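Local coordinates for penaeus monodon metallodensovirus major capsid protein (Penaeus monodon metallodensovirus, PDB 6WH7) that forms the shell of a shrimp densovirus, sixty copies of this major capsid protein assembling into the icosahedral particle, at residues A[163-166]-A[167-170]; A[252-255]-A[256-259]; A[351-355]-A[356-360]. All coordinates share one frame; numbering follows the deposited sequence.

Contact 1 of 3, residues A[163-166]-A[167-170]; sequences DQQC and LSKV
Gln165 and Ser168 meet through their polar ends: NE2 of Gln165 lies 3.0 Å from OG of Ser168. The glutamine reaches there as a nearly straight chain, with CG opposite the backbone N (chi1 -172°) and no bend beyond it. Along the way its CG passes 3.6 Å from Leu167 O, so the chain runs alongside the backbone of the turn. The same NE2 is hydrogen-bonded to Asp244, the stronger partner, which probably helps to orient the amide.

Cys166 and Leu167, neighbours in sequence, also touch through their apolar atoms. Leu167 CD1 folds back to 3.9 Å from Cys166 CB and also rests 3.5 Å from Cys166 C. The turn behind them passes through the left-handed backbone conformation of Gln165 (phi 58°) and is held by Asp162, whose carboxylate oxygens take hydrogen bonds from the backbone N of Cys166 and of Leu167. The residues thus form the bend between strand 157-162, which ends at that aspartate, and strand 169-179. Leu167 then packs on Tyr272 of strand 270-274 and Met80 of strand 79-83, while the backbone of Ser168 pairs with Phe346, just past strand 340-345.

Contact 2 of 3, residues A[252-255]-A[256-259]; sequences IPTS and KHIN
A G1 beta bulge lies near one end of the two-stranded antiparallel sheet formed by strands 257-262 and 363-368, and the chain just before it folds back to meet the first residues of its own strand. Lys256 and His257 both face His368 across the sheet and both share backbone hydrogen bonds with it. The extra residue is accommodated because Lys256 takes the left-handed conformation (phi 69°) expected at the first position of such a bulge.

The imidazole of His257 lies against the extended residues Thr254 and Ser255, the chain turning at Lys256. With CG set between the backbone N and the carbonyl carbon (chi1 54°), the ring turns back over the preceding residues. Thr254 O sits over one face, 3.3 Å above the plane of the His257 ring and displaced toward its rim. Two polar atoms come near the ring nitrogens: Thr254 OG1 is 2.7 Å from His257 NE2, and Ser255 O is 2.8 Å from His257 ND1, an approach that is oblique to the ring.

Further along the strand, Asn259 points toward the incoming loop and lays its CB 3.6 Å from Pro253 CB. The side chains of Pro253 and Asn259 also touch His368, the residue the bulge faces. Lys256 carries its chain away from the turn, bent at chi2, and packs on Ile252 of the third subunit; His257 touches Asp244 of that same subunit, and Ile258 makes backbone hydrogen bonds to it. The arrangement is that of a G1 bulge at one end of an antiparallel strand pair, placed here where one capsid subunit joins the next.

Contact 3 of 3, residues A[351-355]-A[356-360]; sequences PRVDA and RNKGG
Asp354 and Arg356 form a salt bridge in which Asp354 OD2 stands 3.0 Å from Arg356 NH2. The oxygen lies over the face of the guanidinium, well out of its plane, and the carboxylate and guanidinium planes are 86° apart; attraction is therefore by charge, with no N-H directed at the acid. The bend at chi3 of the arginine (-61°) brings its head back over the aspartate. Asp225 of the second subunit is the stronger partner of the same NH2, so the arginine carries two acids and joins the turn to a neighbouring capsid protein.

The other carboxylate oxygen, Asp354 OD1, accepts a weak but nearly straight hydrogen bond of 3.3 Å from Arg356 N, closing an Asx turn. Backbone bonds follow in succession: Asn357 N donates to Asp354 O at 2.8 Å, and Lys358 N donates to Ala355 O at 3.2 Å.

Apolar packing adds to these bonds. Val353 CG1 meets Asn357 CB at 3.7 Å, the two side chains crossing at about a right angle, and Val353 CG1 also touches Lys358 CG at 3.9 Å. Two successive bonds from residue i+3 to residue i mark a short 3-10 turn, which the weak Asx turn of Asp354 precedes.

The three turns come in series along the chain, contact 1 first, then contact 2, then contact 3, yet they are spread over the subunit. Contacts 1 and 3 have centres about 18 Å apart and touch, Gln164 packing on Pro351 and Arg352. Contact 2 is more remote: its centre is about 32 Å from that of contact 1 and about 26 Å from that of contact 3. Contact 1 leaves strand 157-162, part of a sheet consistent with the CHEF sheet of the parvoviral jelly roll. Contact 2 leads into strand 257-262, and contact 3 precedes its partner, strand 363-368. All three reach the second subunit, so these loops help build the capsid interfaces.

Contact 1 of 3, residues A[163-166]-A[167-170]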
loop_
_atom_site.group_PDB
_atom_site.type_symbol
_atom_site.label_atom_id
_atom_site.label_comp_id
_atom_site.label_asym_id
_atom_site.label_seq_id
_atom_site.Cartn_x
_atom_site.Cartn_y
_atom_site.Cartn_z
ATOM N N ASP A 163 88.626 -9.039 -24.360
ATOM C CA ASP A 163 87.737 -7.941 -24.707
ATOM C C ASP A 163 88.454 -6.608 -24.714
ATOM O O ASP A 163 88.218 -5.775 -25.592
ATOM C CB ASP A 163 86.570 -7.902 -23.729
ATOM C CG ASP A 163 85.609 -9.041 -23.938
ATOM O OD1 ASP A 163 85.598 -9.598 -25.050
ATOM O OD2 ASP A 163 84.881 -9.395 -22.988
ATOM N N GLN A 164 89.312 -6.388 -23.724
ATOM C CA GLN A 164 90.112 -5.181 -23.655
ATOM C C GLN A 164 91.261 -5.195 -24.645
ATOM O O GLN A 164 91.952 -4.182 -24.772
ATOM C CB GLN A 164 90.630 -5.002 -22.238
ATOM C CG GLN A 164 89.530 -4.779 -21.224
ATOM C CD GLN A 164 88.852 -3.442 -21.392
ATOM O OE1 GLN A 164 87.807 -3.337 -22.022
ATOM N NE2 GLN A 164 89.436 -2.411 -20.806
ATOM N N GLN A 165 91.467 -6.304 -25.347
ATOM C CA GLN A 165 92.531 -6.450 -26.333
ATOM C C GLN A 165 93.901 -6.203 -25.702
ATOM O O GLN A 165 94.662 -5.323 -26.106
ATOM C CB GLN A 165 92.296 -5.540 -27.539
ATOM C CG GLN A 165 93.261 -5.769 -28.681
ATOM C CD GLN A 165 92.908 -4.966 -29.889
ATOM O OE1 GLN A 165 91.864 -4.341 -29.930
ATOM N NE2 GLN A 165 93.777 -4.964 -30.879
ATOM N N CYS A 166 94.189 -6.982 -24.662
ATOM C CA CYS A 166 95.556 -7.053 -24.168
ATOM C C CYS A 166 96.506 -7.442 -25.287
ATOM O O CYS A 166 97.602 -6.887 -25.410
ATOM C CB CYS A 166 95.649 -8.057 -23.023
ATOM S SG CYS A 166 94.652 -7.660 -21.593
ATOM N N LEU A 167 96.094 -8.388 -26.120
ATOM C CA LEU A 167 96.882 -8.875 -27.243
ATOM C C LEU A 167 96.220 -8.393 -28.522
ATOM O O LEU A 167 95.131 -8.851 -28.875
ATOM C CB LEU A 167 96.982 -10.396 -27.213
ATOM C CG LEU A 167 98.080 -11.027 -26.365
ATOM C CD1 LEU A 167 97.919 -10.677 -24.914
ATOM C CD2 LEU A 167 98.030 -12.527 -26.537
ATOM N N SER A 168 96.870 -7.459 -29.204
ATOM C CA SER A 168 96.357 -6.972 -30.475
ATOM C C SER A 168 96.648 -7.955 -31.594
ATOM O O SER A 168 95.770 -8.284 -32.395
ATOM C CB SER A 168 96.976 -5.616 -30.789
ATOM O OG SER A 168 96.569 -5.156 -32.059
ATOM N N LYS A 169 97.881 -8.424 -31.657
ATOM C CA LYS A 169 98.351 -9.334 -32.679
ATOM C C LYS A 169 99.116 -10.440 -31.983
ATOM O O LYS A 169 99.832 -10.191 -31.012
ATOM C CB LYS A 169 99.235 -8.612 -33.684
ATOM C CG LYS A 169 99.702 -9.462 -34.816
ATOM C CD LYS A 169 100.666 -8.700 -35.678
ATOM C CE LYS A 169 99.981 -7.601 -36.443
ATOM N NZ LYS A 169 100.948 -6.886 -37.311
ATOM N N VAL A 170 98.956 -11.660 -32.472
ATOM C CA VAL A 170 99.413 -12.845 -31.766
ATOM C C VAL A 170 100.291 -13.657 -32.699
ATOM O O VAL A 170 99.890 -13.962 -33.823
ATOM C CB VAL A 170 98.225 -13.681 -31.264
ATOM C CG1 VAL A 170 98.713 -14.913 -30.629
ATOM C CG2 VAL A 170 97.411 -12.886 -30.277
#

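Contact 2 of 3, residues A[252-255]-A[256-259]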
loop_
_atom_site.group_PDB
_atom_site.type_symbol
_atom_site.label_atom_id
_atom_site.label_comp_id
_atom_site.label_asym_id
_atom_site.label_seq_id
_atom_site.Cartn_x
_atom_site.Cartn_y
_atom_site.Cartn_z
ATOM N N ILE A 252 89.047 -1.536 -52.935
ATOM C CA ILE A 252 89.602 -0.192 -52.849
ATOM C C ILE A 252 88.569 0.769 -53.417
ATOM O O ILE A 252 88.135 0.595 -54.565
ATOM C CB ILE A 252 90.930 -0.084 -53.608
ATOM C CG1 ILE A 252 91.899 -1.160 -53.129
ATOM C CG2 ILE A 252 91.533 1.283 -53.415
ATOM C CD1 ILE A 252 92.187 -1.090 -51.668
ATOM N N PRO A 253 88.134 1.774 -52.664
ATOM C CA PRO A 253 87.207 2.756 -53.223
ATOM C C PRO A 253 87.852 3.521 -54.365
ATOM O O PRO A 253 88.986 3.989 -54.261
ATOM C CB PRO A 253 86.895 3.658 -52.029
ATOM C CG PRO A 253 88.052 3.510 -51.142
ATOM C CD PRO A 253 88.482 2.089 -51.274
ATOM N N THR A 254 87.117 3.638 -55.462
ATOM C CA THR A 254 87.583 4.305 -56.663
ATOM C C THR A 254 86.808 5.597 -56.876
ATOM O O THR A 254 85.661 5.732 -56.450
ATOM C CB THR A 254 87.457 3.388 -57.878
ATOM O OG1 THR A 254 86.119 2.895 -57.970
ATOM C CG2 THR A 254 88.402 2.221 -57.748
ATOM N N SER A 255 87.459 6.550 -57.528
ATOM C CA SER A 255 87.019 7.932 -57.490
ATOM C C SER A 255 85.790 8.169 -58.359
ATOM O O SER A 255 85.460 7.395 -59.259
ATOM C CB SER A 255 88.145 8.862 -57.930
ATOM O OG SER A 255 88.500 8.623 -59.278
ATOM N N LYS A 256 85.118 9.281 -58.060
ATOM C CA LYS A 256 84.037 9.852 -58.857
ATOM C C LYS A 256 82.774 9.008 -58.842
ATOM O O LYS A 256 81.990 9.047 -59.786
ATOM C CB LYS A 256 84.489 10.106 -60.292
ATOM C CG LYS A 256 85.708 10.990 -60.360
ATOM C CD LYS A 256 85.454 12.301 -59.650
ATOM C CE LYS A 256 86.665 13.204 -59.731
ATOM N NZ LYS A 256 86.426 14.489 -59.030
ATOM N N HIS A 257 82.551 8.272 -57.765
ATOM C CA HIS A 257 81.282 7.600 -57.529
ATOM C C HIS A 257 81.268 7.115 -56.090
ATOM O O HIS A 257 82.245 7.270 -55.354
ATOM C CB HIS A 257 81.054 6.447 -58.498
ATOM C CG HIS A 257 82.168 5.454 -58.531
ATOM N ND1 HIS A 257 83.300 5.638 -59.290
ATOM C CD2 HIS A 257 82.332 4.274 -57.891
ATOM C CE1 HIS A 257 84.107 4.608 -59.129
ATOM N NE2 HIS A 257 83.545 3.768 -58.280
ATOM N N ILE A 258 80.158 6.523 -55.699
ATOM C CA ILE A 258 80.030 6.000 -54.349
ATOM C C ILE A 258 80.646 4.616 -54.283
ATOM O O ILE A 258 80.638 3.849 -55.249
ATOM C CB ILE A 258 78.564 5.985 -53.888
ATOM C CG1 ILE A 258 77.741 5.097 -54.799
ATOM C CG2 ILE A 258 78.012 7.386 -53.852
ATOM C CD1 ILE A 258 76.357 4.919 -54.357
ATOM N N ASN A 259 81.200 4.306 -53.122
ATOM C CA ASN A 259 81.846 3.042 -52.845
ATOM C C ASN A 259 81.301 2.510 -51.535
ATOM O O ASN A 259 80.632 3.219 -50.785
ATOM C CB ASN A 259 83.361 3.206 -52.765
ATOM C CG ASN A 259 83.960 3.631 -54.069
ATOM O OD1 ASN A 259 84.649 4.635 -54.144
ATOM N ND2 ASN A 259 83.732 2.847 -55.104
#

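Contact 3 of 3, residues A[351-355]-A[356-360]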
loop_
_atom_site.group_PDB
_atom_site.type_symbol
_atom_site.label_atom_id
_atom_site.label_comp_id
_atom_site.label_asym_id
_atom_site.label_seq_id
_atom_site.Cartn_x
_atom_site.Cartn_y
_atom_site.Cartn_z
ATOM N N PRO A 351 84.675 -2.110 -26.029
ATOM C CA PRO A 351 83.642 -1.604 -25.125
ATOM C C PRO A 351 83.789 -0.135 -24.804
ATOM O O PRO A 351 82.790 0.502 -24.462
ATOM C CB PRO A 351 83.818 -2.475 -23.880
ATOM C CG PRO A 351 85.220 -2.910 -23.933
ATOM C CD PRO A 351 85.540 -3.099 -25.371
ATOM N N ARG A 352 84.984 0.430 -24.920
ATOM C CA ARG A 352 85.192 1.841 -24.643
ATOM C C ARG A 352 85.018 2.722 -25.867
ATOM O O ARG A 352 85.074 3.946 -25.740
ATOM C CB ARG A 352 86.569 2.058 -24.025
ATOM C CG ARG A 352 86.632 1.577 -22.601
ATOM C CD ARG A 352 88.002 1.700 -22.013
ATOM N NE ARG A 352 88.961 0.844 -22.687
ATOM C CZ ARG A 352 90.225 0.723 -22.316
ATOM N NH1 ARG A 352 90.669 1.391 -21.269
ATOM N NH2 ARG A 352 91.037 -0.076 -22.982
ATOM N N VAL A 353 84.808 2.136 -27.042
ATOM C CA VAL A 353 84.292 2.896 -28.168
ATOM C C VAL A 353 82.877 3.349 -27.851
ATOM O O VAL A 353 82.125 2.653 -27.160
ATOM C CB VAL A 353 84.355 2.054 -29.452
ATOM C CG1 VAL A 353 83.520 2.662 -30.541
ATOM C CG2 VAL A 353 85.773 1.979 -29.926
ATOM N N ASP A 354 82.523 4.542 -28.318
ATOM C CA ASP A 354 81.184 5.070 -28.119
ATOM C C ASP A 354 80.141 4.074 -28.598
ATOM O O ASP A 354 80.271 3.486 -29.672
ATOM C CB ASP A 354 81.039 6.390 -28.872
ATOM C CG ASP A 354 79.743 7.094 -28.575
ATOM O OD1 ASP A 354 78.980 6.626 -27.709
ATOM O OD2 ASP A 354 79.481 8.126 -29.214
ATOM N N ALA A 355 79.103 3.880 -27.786
ATOM C CA ALA A 355 78.051 2.941 -28.148
ATOM C C ALA A 355 77.369 3.336 -29.446
ATOM O O ALA A 355 76.839 2.476 -30.153
ATOM C CB ALA A 355 77.025 2.845 -27.025
ATOM N N ARG A 356 77.368 4.627 -29.772
ATOM C CA ARG A 356 76.795 5.083 -31.028
ATOM C C ARG A 356 77.661 4.705 -32.215
ATOM O O ARG A 356 77.162 4.653 -33.341
ATOM C CB ARG A 356 76.600 6.592 -30.988
ATOM C CG ARG A 356 75.614 7.052 -29.947
ATOM C CD ARG A 356 75.258 8.498 -30.154
ATOM N NE ARG A 356 76.424 9.364 -30.050
ATOM C CZ ARG A 356 76.862 9.892 -28.919
ATOM N NH1 ARG A 356 76.224 9.648 -27.790
ATOM N NH2 ARG A 356 77.932 10.665 -28.916
ATOM N N ASN A 357 78.942 4.453 -31.989
ATOM C CA ASN A 357 79.845 3.970 -33.017
ATOM C C ASN A 357 79.887 2.462 -33.092
ATOM O O ASN A 357 80.743 1.927 -33.781
ATOM C CB ASN A 357 81.261 4.496 -32.793
ATOM C CG ASN A 357 81.371 5.964 -33.025
ATOM O OD1 ASN A 357 81.985 6.683 -32.249
ATOM N ND2 ASN A 357 80.761 6.431 -34.096
ATOM N N LYS A 358 79.036 1.772 -32.349
ATOM C CA LYS A 358 78.918 0.326 -32.406
ATOM C C LYS A 358 77.473 -0.008 -32.729
ATOM O O LYS A 358 76.555 0.640 -32.223
ATOM C CB LYS A 358 79.318 -0.322 -31.080
ATOM C CG LYS A 358 80.754 -0.083 -30.674
ATOM C CD LYS A 358 81.116 -0.859 -29.429
ATOM C CE LYS A 358 80.398 -0.418 -28.184
ATOM N NZ LYS A 358 80.850 0.892 -27.706
ATOM N N GLY A 359 77.261 -0.989 -33.580
ATOM C CA GLY A 359 75.910 -1.353 -33.932
ATOM C C GLY A 359 75.843 -1.854 -35.357
ATOM O O GLY A 359 76.857 -2.195 -35.955
ATOM N N GLY A 360 74.625 -1.875 -35.878
ATOM C CA GLY A 360 74.341 -2.569 -37.113
ATOM C C GLY A 360 74.957 -1.923 -38.332
ATOM O O GLY A 360 75.533 -0.838 -38.294
#